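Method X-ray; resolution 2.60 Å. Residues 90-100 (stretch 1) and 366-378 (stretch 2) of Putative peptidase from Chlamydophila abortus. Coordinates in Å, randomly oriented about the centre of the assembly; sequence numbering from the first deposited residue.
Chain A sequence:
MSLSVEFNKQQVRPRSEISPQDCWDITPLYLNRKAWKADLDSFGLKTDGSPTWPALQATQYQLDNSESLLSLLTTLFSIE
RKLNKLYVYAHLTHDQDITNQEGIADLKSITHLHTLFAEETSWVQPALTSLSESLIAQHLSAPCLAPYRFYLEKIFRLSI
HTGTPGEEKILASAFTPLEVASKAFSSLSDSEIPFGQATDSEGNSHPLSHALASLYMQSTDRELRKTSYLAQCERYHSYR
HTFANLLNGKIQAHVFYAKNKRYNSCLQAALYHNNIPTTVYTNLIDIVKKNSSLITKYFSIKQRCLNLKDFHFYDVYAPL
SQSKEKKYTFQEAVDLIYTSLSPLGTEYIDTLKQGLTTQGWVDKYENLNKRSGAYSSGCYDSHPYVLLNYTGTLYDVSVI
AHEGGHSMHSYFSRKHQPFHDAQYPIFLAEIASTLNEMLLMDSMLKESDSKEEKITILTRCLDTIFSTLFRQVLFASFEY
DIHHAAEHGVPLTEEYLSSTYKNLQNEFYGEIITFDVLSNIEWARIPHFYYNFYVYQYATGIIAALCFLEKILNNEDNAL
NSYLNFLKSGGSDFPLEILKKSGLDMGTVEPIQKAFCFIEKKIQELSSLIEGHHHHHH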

# COMPACT_ATOMS: atom_id res chain seq x y z
N ALA A 90 -2.19 -21.97 8.47
CA ALA A 90 -3.14 -22.51 7.48
C ALA A 90 -3.02 -21.81 6.11
O ALA A 90 -2.96 -22.47 5.06
CB ALA A 90 -4.55 -22.40 8.01
N HIS A 91 -2.97 -20.49 6.13
CA HIS A 91 -2.88 -19.68 4.91
C HIS A 91 -1.58 -19.95 4.14
O HIS A 91 -1.58 -20.05 2.91
CB HIS A 91 -3.05 -18.19 5.27
CG HIS A 91 -2.56 -17.25 4.21
ND1 HIS A 91 -1.32 -16.64 4.27
CD2 HIS A 91 -3.16 -16.81 3.08
CE1 HIS A 91 -1.17 -15.88 3.20
NE2 HIS A 91 -2.27 -15.95 2.47
N LEU A 92 -0.47 -20.06 4.85
CA LEU A 92 0.79 -20.34 4.20
C LEU A 92 0.73 -21.73 3.57
O LEU A 92 1.24 -21.93 2.47
CB LEU A 92 1.95 -20.28 5.20
CG LEU A 92 2.40 -18.98 5.86
CD1 LEU A 92 3.61 -19.27 6.76
CD2 LEU A 92 2.74 -17.91 4.83
N THR A 93 0.12 -22.68 4.28
CA THR A 93 0.01 -24.08 3.82
C THR A 93 -0.82 -24.14 2.53
O THR A 93 -0.40 -24.71 1.53
CB THR A 93 -0.61 -25.00 4.92
OG1 THR A 93 0.33 -25.17 6.00
CG2 THR A 93 -0.98 -26.38 4.36
N HIS A 94 -1.98 -23.50 2.57
CA HIS A 94 -2.86 -23.33 1.43
C HIS A 94 -2.16 -22.75 0.21
O HIS A 94 -2.44 -23.14 -0.90
CB HIS A 94 -4.04 -22.46 1.85
CG HIS A 94 -4.92 -22.04 0.71
ND1 HIS A 94 -5.70 -22.93 -0.01
CD2 HIS A 94 -5.18 -20.81 0.19
CE1 HIS A 94 -6.39 -22.27 -0.92
NE2 HIS A 94 -6.10 -20.98 -0.82
N ASP A 95 -1.27 -21.79 0.41
CA ASP A 95 -0.68 -21.11 -0.73
C ASP A 95 0.38 -21.95 -1.43
O ASP A 95 0.78 -21.64 -2.57
CB ASP A 95 -0.11 -19.76 -0.30
CG ASP A 95 -1.19 -18.72 -0.10
OD1 ASP A 95 -2.35 -18.98 -0.47
OD2 ASP A 95 -0.87 -17.63 0.43
N GLN A 96 0.83 -23.01 -0.77
CA GLN A 96 1.78 -23.93 -1.39
C GLN A 96 1.15 -24.68 -2.57
O GLN A 96 1.84 -25.02 -3.53
CB GLN A 96 2.30 -24.93 -0.36
CG GLN A 96 3.36 -24.33 0.52
CD GLN A 96 3.54 -25.07 1.83
OE1 GLN A 96 4.34 -24.67 2.66
NE2 GLN A 96 2.79 -26.14 2.03
N ASP A 97 -0.16 -24.91 -2.46
CA ASP A 97 -0.97 -25.64 -3.45
C ASP A 97 -2.45 -25.31 -3.25
O ASP A 97 -3.11 -25.84 -2.37
CB ASP A 97 -0.72 -27.15 -3.33
CG ASP A 97 -1.60 -27.97 -4.26
OD1 ASP A 97 -2.36 -27.41 -5.10
OD2 ASP A 97 -1.53 -29.22 -4.14
N ILE A 98 -2.99 -24.41 -4.06
CA ILE A 98 -4.26 -23.79 -3.71
C ILE A 98 -5.48 -24.69 -3.94
O ILE A 98 -6.60 -24.37 -3.51
CB ILE A 98 -4.42 -22.43 -4.39
CG1 ILE A 98 -4.51 -22.58 -5.92
CG2 ILE A 98 -3.24 -21.51 -4.00
CD1 ILE A 98 -4.68 -21.23 -6.67
N THR A 99 -5.26 -25.82 -4.59
CA THR A 99 -6.35 -26.75 -4.85
C THR A 99 -6.43 -27.88 -3.83
O THR A 99 -7.44 -28.55 -3.72
CB THR A 99 -6.22 -27.41 -6.21
OG1 THR A 99 -5.19 -28.39 -6.15
CG2 THR A 99 -5.93 -26.37 -7.29
N ASN A 100 -5.35 -28.10 -3.09
CA ASN A 100 -5.39 -29.06 -2.01
C ASN A 100 -6.60 -28.94 -1.08
O ASN A 100 -6.84 -27.88 -0.50
CB ASN A 100 -4.13 -28.95 -1.18
CG ASN A 100 -4.00 -30.07 -0.21
OD1 ASN A 100 -4.72 -30.14 0.79
ND2 ASN A 100 -3.10 -30.98 -0.50
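Stretch 2, residues 366-378: ENLNKRSGAYSSG

Stretch 2 runs against the C-terminal end of the helix 90-96 and the loop that follows it, in the opposite sense: its early residues meet Gln 96 to Thr 99, its late ones His 91, Leu 92 and Asp 95. The axes of the helix and of strand 375-377 make an angle of 149° between their N-to-C directions and come no closer than 11.2 Å, and the contacts there are made by side chains, whereas at Asp 97 and Lys 370 the CA atoms are 4.5 Å apart.

Glu 366 stays clear of stretch 1. A type II turn from Asn 367 to Lys 370, closed by Lys 370 N to Asn 367 O at 3.0 Å, then brings the chain in. Asn 367 ND2 donates to Gln 96 O at 2.9 Å with a nearly linear angle of 177°. Leu 368 adds little, but Asn 369, with phi/psi of 70/15, directs its CB toward stretch 1 and its O accepts from Ile 98 N at 2.6 Å; Asn 369 CB lies 3.2 Å from Asp 97 OD1. Lys 370, t at all four chi angles, leads its end away, while its CA makes a CA-H...O contact with Asp 95 O at 3.4 Å.

Arg 371 is held twice by Asp 95. Its N donates to Asp 95 O (2.9 Å, 165°), and its NE forms a salt bridge with Asp 95 OD1 at 3.2 Å, near the guanidinium plane. Ile 98 CG2 covers one face of that group, 3.7 Å from Arg 371 CZ.

Ser 372, Gly 373 and Ala 374 make no contact with stretch 1. In the extended segment that follows, Tyr 375 points toward the helix, and its OH donates to Asp 95 OD2 at 2.7 Å; Leu 92 CD2 lies at its ring edge, 4.3 Å from Tyr 375 CE1. His 91 CE1 lies 3.6 Å from Tyr 375 OH; the two rings meet obliquely, centroids 5.6 Å apart and planes at 34°. Ser 376 turns away, and Ser 377 points back, its CB 4.4 Å from Leu 92 CD2.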

# COMPACT_ATOMS: atom_id res chain seq x y z
N GLU A 366 8.12 -21.62 -8.53
CA GLU A 366 6.78 -22.00 -8.95
C GLU A 366 6.60 -23.48 -8.72
O GLU A 366 7.53 -24.25 -8.91
CB GLU A 366 6.55 -21.69 -10.43
CG GLU A 366 6.00 -20.30 -10.69
CD GLU A 366 6.16 -19.86 -12.14
OE1 GLU A 366 6.82 -20.57 -12.92
OE2 GLU A 366 5.63 -18.78 -12.49
N ASN A 367 5.41 -23.88 -8.29
CA ASN A 367 5.01 -25.27 -8.46
C ASN A 367 3.53 -25.33 -8.81
O ASN A 367 2.82 -24.33 -8.71
CB ASN A 367 5.35 -26.14 -7.24
CG ASN A 367 4.66 -25.68 -5.96
OD1 ASN A 367 5.32 -25.17 -5.04
ND2 ASN A 367 3.35 -25.86 -5.88
N LEU A 368 3.08 -26.50 -9.22
CA LEU A 368 1.72 -26.62 -9.69
C LEU A 368 0.78 -26.06 -8.63
O LEU A 368 0.80 -26.51 -7.49
CB LEU A 368 1.38 -28.08 -9.98
CG LEU A 368 -0.01 -28.27 -10.60
CD1 LEU A 368 -0.01 -27.94 -12.10
CD2 LEU A 368 -0.48 -29.67 -10.33
N ASN A 369 -0.01 -25.06 -9.00
CA ASN A 369 -1.05 -24.52 -8.13
C ASN A 369 -0.61 -23.73 -6.89
O ASN A 369 -1.42 -23.49 -5.97
CB ASN A 369 -2.03 -25.62 -7.75
CG ASN A 369 -2.83 -26.10 -8.96
OD1 ASN A 369 -3.04 -27.29 -9.12
ND2 ASN A 369 -3.26 -25.17 -9.81
N LYS A 370 0.67 -23.33 -6.86
CA LYS A 370 1.17 -22.43 -5.85
C LYS A 370 0.57 -21.05 -6.09
O LYS A 370 0.44 -20.64 -7.23
CB LYS A 370 2.69 -22.34 -5.94
CG LYS A 370 3.33 -21.52 -4.79
CD LYS A 370 4.83 -21.43 -4.99
CE LYS A 370 5.49 -20.53 -3.97
NZ LYS A 370 6.98 -20.71 -4.05
N ARG A 371 0.18 -20.33 -5.03
CA ARG A 371 -0.34 -18.96 -5.17
C ARG A 371 0.59 -18.14 -6.08
O ARG A 371 1.81 -18.29 -6.03
CB ARG A 371 -0.45 -18.28 -3.80
CG ARG A 371 -0.98 -16.84 -3.82
CD ARG A 371 -2.45 -16.85 -4.18
NE ARG A 371 -3.25 -17.54 -3.16
CZ ARG A 371 -4.48 -18.03 -3.36
NH1 ARG A 371 -5.06 -17.92 -4.55
NH2 ARG A 371 -5.13 -18.65 -2.38
N SER A 372 -0.00 -17.28 -6.91
CA SER A 372 0.76 -16.41 -7.83
C SER A 372 1.39 -15.19 -7.16
O SER A 372 1.01 -14.78 -6.04
CB SER A 372 -0.17 -15.88 -8.92
OG SER A 372 -0.13 -16.73 -10.04
N GLY A 373 2.32 -14.57 -7.89
CA GLY A 373 2.93 -13.32 -7.47
C GLY A 373 3.85 -13.48 -6.28
O GLY A 373 4.62 -14.45 -6.22
N ALA A 374 3.77 -12.55 -5.32
CA ALA A 374 4.69 -12.49 -4.18
C ALA A 374 4.15 -11.72 -2.97
O ALA A 374 3.29 -10.85 -3.11
CB ALA A 374 6.02 -11.88 -4.62
N TYR A 375 4.66 -12.06 -1.79
CA TYR A 375 4.29 -11.35 -0.56
C TYR A 375 5.18 -11.71 0.62
O TYR A 375 5.99 -12.63 0.54
CB TYR A 375 2.82 -11.62 -0.18
CG TYR A 375 2.52 -13.05 0.21
CD1 TYR A 375 3.08 -13.62 1.37
CD2 TYR A 375 1.66 -13.84 -0.56
CE1 TYR A 375 2.78 -14.93 1.75
CE2 TYR A 375 1.36 -15.16 -0.20
CZ TYR A 375 1.92 -15.70 0.95
OH TYR A 375 1.63 -17.01 1.29
N SER A 376 5.00 -10.95 1.71
CA SER A 376 5.58 -11.24 3.01
C SER A 376 4.46 -11.43 3.99
O SER A 376 3.47 -10.72 3.95
CB SER A 376 6.41 -10.07 3.50
OG SER A 376 7.01 -9.44 2.39
N SER A 377 4.63 -12.37 4.90
CA SER A 377 3.61 -12.62 5.88
C SER A 377 4.31 -13.19 7.09
O SER A 377 5.53 -13.23 7.14
CB SER A 377 2.54 -13.58 5.31
OG SER A 377 1.55 -13.89 6.27
N GLY A 378 3.53 -13.66 8.06
CA GLY A 378 4.09 -14.18 9.29
C GLY A 378 3.25 -13.56 10.37
O GLY A 378 2.30 -12.83 10.08